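Local coordinates for protein extracellular sialidase/neuraminidase, putative (Aspergillus fumigatus, PDB 2XZI) that acts as a KDNase, a sialidase-family glycosidase that hydrolyses the glycosidic bond of terminal deaminated neuraminic acid (KDN), at residues 333-338 against 371-376. Sequence-based numbering, arbitrary orientation.
Sequences GHEGGY and IWRRFN. With KDM (deamino-alpha-neuraminic acid), chain C.
Arg373 NH2 serves two acceptors, Glu335 OE1, 2.8 Å from Arg373 NH2, and the backbone carbonyl of Ala327. A second, nearly straight bond runs from Arg373 NE to Glu335 OE2, also 2.8 Å long, with an N-H...O angle of 173°. The carboxylate thus docks side-on at the edge of the guanidinium, one oxygen to each nitrogen; the two planes lie 23° apart. OE2 accepts through its syn lone pair, while OE1 is met on its syn side, somewhat out of the carboxylate plane. Glu335 has CG anti to its own N (chi1 -176°) and stays extended beyond it, Arg373 is extended from CG to NE, and the two side chains approach from opposite directions. Two long side chains suit these places, because strand 349-356 lies between their strands: the nearest CA atoms of the two segments, those of Glu335 and Ile371, are 7.9 Å apart. The bridge spans that middle strand, whose Val353 touches Glu335, in one four-stranded antiparallel sheet of the sialidase beta-propeller. Ile371 CG2 lies 4.2 Å from Glu335 OE2, and its side chain suits an apolar setting beside Pro16 and Ala332. Beyond the corner at Gly337, Tyr338 reaches the bound deamino-alpha-neuraminic acid, its OH 3.0 Å from sugar O6, and hydrogen-bonds Glu229. Paired bonds between opposite charges fix the guanidinium's rotation, and each group probably stabilises the other's ionised form in a largely buried setting.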
ATOM      1  N   GLY A 333     -18.553   5.390  -4.176  1.00 13.19           N
ATOM      2  CA  GLY A 333     -18.690   3.991  -4.519  1.00 12.15           C
ATOM      3  C   GLY A 333     -18.689   3.110  -3.294  1.00 11.60           C
ATOM      4  O   GLY A 333     -18.853   3.589  -2.169  1.00 11.56           O
ATOM      5  N   HIS A 334     -18.507   1.817  -3.529  1.00 10.05           N
ATOM      6  CA  HIS A 334     -18.483   0.834  -2.462  1.00  9.89           C
ATOM      7  C   HIS A 334     -17.064   0.678  -1.944  1.00  8.97           C
ATOM      8  O   HIS A 334     -16.206   0.173  -2.664  1.00  8.38           O
ATOM      9  CB  HIS A 334     -18.991  -0.515  -2.985  1.00 10.99           C
ATOM     10  CG  HIS A 334     -20.385  -0.466  -3.522  1.00 13.34           C
ATOM     11  ND1 HIS A 334     -21.487  -0.330  -2.706  1.00 17.72           N
ATOM     12  CD2 HIS A 334     -20.859  -0.548  -4.788  1.00 16.30           C
ATOM     13  CE1 HIS A 334     -22.582  -0.317  -3.447  1.00 17.94           C
ATOM     14  NE2 HIS A 334     -22.230  -0.450  -4.714  1.00 18.48           N
ATOM     15  N   GLU A 335     -16.843   1.073  -0.694  1.00  8.18           N
ATOM     16  CA  GLU A 335     -15.515   0.966  -0.077  1.00  7.81           C
ATOM     17  C   GLU A 335     -15.095  -0.482   0.115  1.00  7.84           C
ATOM     18  O   GLU A 335     -15.862  -1.327   0.600  1.00  7.22           O
ATOM     19  CB  GLU A 335     -15.476   1.706   1.261  1.00  7.81           C
ATOM     20  CG  GLU A 335     -14.088   1.719   1.909  1.00  9.11           C
ATOM     21  CD  GLU A 335     -14.043   2.541   3.172  1.00 11.10           C
ATOM     22  OE1 GLU A 335     -15.069   2.583   3.890  1.00 12.22           O
ATOM     23  OE2 GLU A 335     -12.979   3.133   3.459  1.00  9.29           O
ATOM     24  N   GLY A 336     -13.857  -0.757  -0.259  1.00  7.13           N
ATOM     25  CA  GLY A 336     -13.248  -2.029   0.030  1.00  7.10           C
ATOM     26  C   GLY A 336     -12.241  -2.426  -1.010  1.00  6.36           C
ATOM     27  O   GLY A 336     -12.489  -2.311  -2.203  1.00  6.93           O
ATOM     28  N   GLY A 337     -11.100  -2.902  -0.542  1.00  6.16           N
ATOM     29  CA  GLY A 337     -10.044  -3.402  -1.411  1.00  6.07           C
ATOM     30  C   GLY A 337      -8.703  -3.188  -0.736  1.00  5.37           C
ATOM     31  O   GLY A 337      -8.578  -3.334   0.497  1.00  6.12           O
ATOM     32  N   TYR A 338      -7.707  -2.818  -1.546  1.00  5.16           N
ATOM     33  CA  TYR A 338      -6.345  -2.549  -1.041  1.00  5.09           C
ATOM     34  C   TYR A 338      -6.333  -1.343  -0.107  1.00  4.92           C
ATOM     35  O   TYR A 338      -7.180  -0.445  -0.212  1.00  4.93           O
ATOM     36  CB  TYR A 338      -5.383  -2.251  -2.195  1.00  4.83           C
ATOM     37  CG  TYR A 338      -4.957  -3.419  -3.059  1.00  5.00           C
ATOM     38  CD1 TYR A 338      -5.850  -4.433  -3.446  1.00  5.29           C
ATOM     39  CD2 TYR A 338      -3.647  -3.474  -3.542  1.00  5.81           C
ATOM     40  CE1 TYR A 338      -5.415  -5.490  -4.281  1.00  6.37           C
ATOM     41  CE2 TYR A 338      -3.220  -4.508  -4.339  1.00  5.42           C
ATOM     42  CZ  TYR A 338      -4.100  -5.515  -4.703  1.00  5.74           C
ATOM     43  OH  TYR A 338      -3.666  -6.538  -5.529  1.00  6.98           O
ATOM     44  N   ILE A 371     -10.246   6.417  -0.984  1.00  6.41           N
ATOM     45  CA  ILE A 371     -10.719   7.180   0.164  1.00  7.09           C
ATOM     46  C   ILE A 371      -9.567   7.411   1.126  1.00  6.50           C
ATOM     47  O   ILE A 371      -8.743   6.510   1.325  1.00  6.39           O
ATOM     48  CB  ILE A 371     -11.852   6.409   0.907  1.00  7.42           C
ATOM     49  CG1 ILE A 371     -13.058   6.119   0.005  1.00  9.90           C
ATOM     50  CG2 ILE A 371     -12.263   7.110   2.220  1.00  8.01           C
ATOM     51  CD1 ILE A 371     -13.386   7.172  -0.986  1.00 13.24           C
ATOM     52  N   TRP A 372      -9.500   8.616   1.695  1.00  5.30           N
ATOM     53  CA  TRP A 372      -8.603   8.927   2.804  1.00  4.90           C
ATOM     54  C   TRP A 372      -9.369   8.994   4.117  1.00  5.24           C
ATOM     55  O   TRP A 372     -10.400   9.671   4.218  1.00  6.07           O
ATOM     56  CB  TRP A 372      -7.916  10.258   2.535  1.00  4.79           C
ATOM     57  CG  TRP A 372      -7.156  10.881   3.660  1.00  6.19           C
ATOM     58  CD1 TRP A 372      -7.467  12.065   4.278  1.00  6.12           C
ATOM     59  CD2 TRP A 372      -5.940  10.416   4.261  1.00  5.81           C
ATOM     60  NE1 TRP A 372      -6.528  12.356   5.238  1.00  6.37           N
ATOM     61  CE2 TRP A 372      -5.577  11.370   5.245  1.00  6.73           C
ATOM     62  CE3 TRP A 372      -5.125   9.282   4.078  1.00  7.66           C
ATOM     63  CZ2 TRP A 372      -4.430  11.236   6.031  1.00  7.06           C
ATOM     64  CZ3 TRP A 372      -3.986   9.149   4.871  1.00  8.66           C
ATOM     65  CH2 TRP A 372      -3.653  10.130   5.832  1.00  6.30           C
ATOM     66  N   ARG A 373      -8.856   8.309   5.126  1.00  5.17           N
ATOM     67  CA  ARG A 373      -9.491   8.280   6.432  1.00  5.29           C
ATOM     68  C   ARG A 373      -8.475   8.677   7.468  1.00  5.73           C
ATOM     69  O   ARG A 373      -7.285   8.303   7.361  1.00  5.86           O
ATOM     70  CB  ARG A 373      -9.951   6.883   6.775  1.00  5.48           C
ATOM     71  CG  ARG A 373     -11.065   6.357   5.921  1.00  5.78           C
ATOM     72  CD  ARG A 373     -11.511   4.970   6.384  1.00  7.22           C
ATOM     73  NE  ARG A 373     -12.800   4.640   5.787  1.00  6.55           N
ATOM     74  CZ  ARG A 373     -13.969   5.075   6.250  1.00  7.30           C
ATOM     75  NH1 ARG A 373     -14.027   5.850   7.327  1.00  9.75           N
ATOM     76  NH2 ARG A 373     -15.090   4.736   5.623  1.00 10.29           N
ATOM     77  N   ARG A 374      -8.945   9.421   8.470  1.00  5.83           N
ATOM     78  CA  ARG A 374      -8.212   9.618   9.713  1.00  6.08           C
ATOM     79  C   ARG A 374      -9.086   9.138  10.849  1.00  6.49           C
ATOM     80  O   ARG A 374     -10.282   9.450  10.885  1.00  7.22           O
ATOM     81  CB  ARG A 374      -7.860  11.087   9.910  1.00  6.88           C
ATOM     82  CG  ARG A 374      -6.805  11.578   8.952  1.00  7.67           C
ATOM     83  CD  ARG A 374      -6.821  13.101   8.720  1.00  9.18           C
ATOM     84  NE  ARG A 374      -7.133  13.865   9.924  1.00  9.27           N
ATOM     85  CZ  ARG A 374      -6.261  14.155  10.889  1.00  9.36           C
ATOM     86  NH1 ARG A 374      -4.993  13.769  10.788  1.00 10.31           N
ATOM     87  NH2 ARG A 374      -6.676  14.811  11.973  1.00 12.34           N
ATOM     88  N   PHE A 375      -8.503   8.409  11.794  1.00  5.98           N
ATOM     89  CA  PHE A 375      -9.227   8.028  13.000  1.00  6.00           C
ATOM     90  C   PHE A 375      -8.225   7.799  14.098  1.00  6.33           C
ATOM     91  O   PHE A 375      -7.063   7.506  13.826  1.00  6.63           O
ATOM     92  CB  PHE A 375     -10.094   6.775  12.764  1.00  5.58           C
ATOM     93  CG  PHE A 375      -9.389   5.654  12.042  1.00  5.78           C
ATOM     94  CD1 PHE A 375      -8.586   4.776  12.729  1.00  6.23           C
ATOM     95  CD2 PHE A 375      -9.562   5.465  10.674  1.00  6.59           C
ATOM     96  CE1 PHE A 375      -7.946   3.737  12.074  1.00  6.58           C
ATOM     97  CE2 PHE A 375      -8.925   4.424  10.016  1.00  6.53           C
ATOM     98  CZ  PHE A 375      -8.118   3.555  10.732  1.00  7.27           C
ATOM     99  N   ASN A 376      -8.648   7.968  15.344  1.00  6.34           N
ATOM    100  CA  ASN A 376      -7.762   7.670  16.455  1.00  6.46           C
ATOM    101  C   ASN A 376      -8.004   6.294  17.047  1.00  6.44           C
ATOM    102  O   ASN A 376      -8.921   5.570  16.647  1.00  6.02           O
ATOM    103  CB  ASN A 376      -7.779   8.772  17.521  1.00  6.74           C
ATOM    104  CG  ASN A 376      -9.145   8.985  18.158  1.00  6.51           C
ATOM    105  OD1 ASN A 376     -10.140   8.314  17.838  1.00  7.55           O
ATOM    106  ND2 ASN A 376      -9.196   9.945  19.066  1.00  8.44           N
TER
HETATM  107  C2  KDM C 500      -4.839  -7.445  -8.397  1.00 17.17           C
HETATM  108  C1  KDM C 500      -6.053  -7.563  -7.484  1.00 15.48           C
HETATM  109  C3  KDM C 500      -4.363  -5.983  -8.479  1.00 15.42           C
HETATM  110  C4  KDM C 500      -2.842  -5.846  -8.783  1.00 13.71           C
HETATM  111  C5  KDM C 500      -2.175  -7.123  -9.309  1.00 13.09           C
HETATM  112  C6  KDM C 500      -2.428  -8.277  -8.307  1.00 15.14           C
HETATM  113  C7  KDM C 500      -2.007  -9.652  -8.849  1.00 15.08           C
HETATM  114  C8  KDM C 500      -2.112 -10.722  -7.746  1.00 16.09           C
HETATM  115  C9  KDM C 500      -1.747 -12.094  -8.284  1.00 16.78           C
HETATM  116  O5  KDM C 500      -0.760  -6.913  -9.546  1.00 11.91           O
HETATM  117  O1A KDM C 500      -6.754  -6.542  -7.287  1.00 14.82           O
HETATM  118  O1B KDM C 500      -6.263  -8.705  -7.011  1.00 15.44           O
HETATM  119  O4  KDM C 500      -2.684  -4.813  -9.756  1.00 11.01           O
HETATM  120  O6  KDM C 500      -3.832  -8.376  -7.893  1.00 17.01           O
HETATM  121  O7  KDM C 500      -2.862 -10.003  -9.941  1.00 13.04           O
HETATM  122  O8  KDM C 500      -1.215 -10.426  -6.666  1.00 16.52           O
HETATM  123  O9  KDM C 500      -0.355 -12.063  -8.640  1.00 17.94           O
HETATM  124  O2  KDM C 500      -5.304  -7.888  -9.679  1.00 17.19           O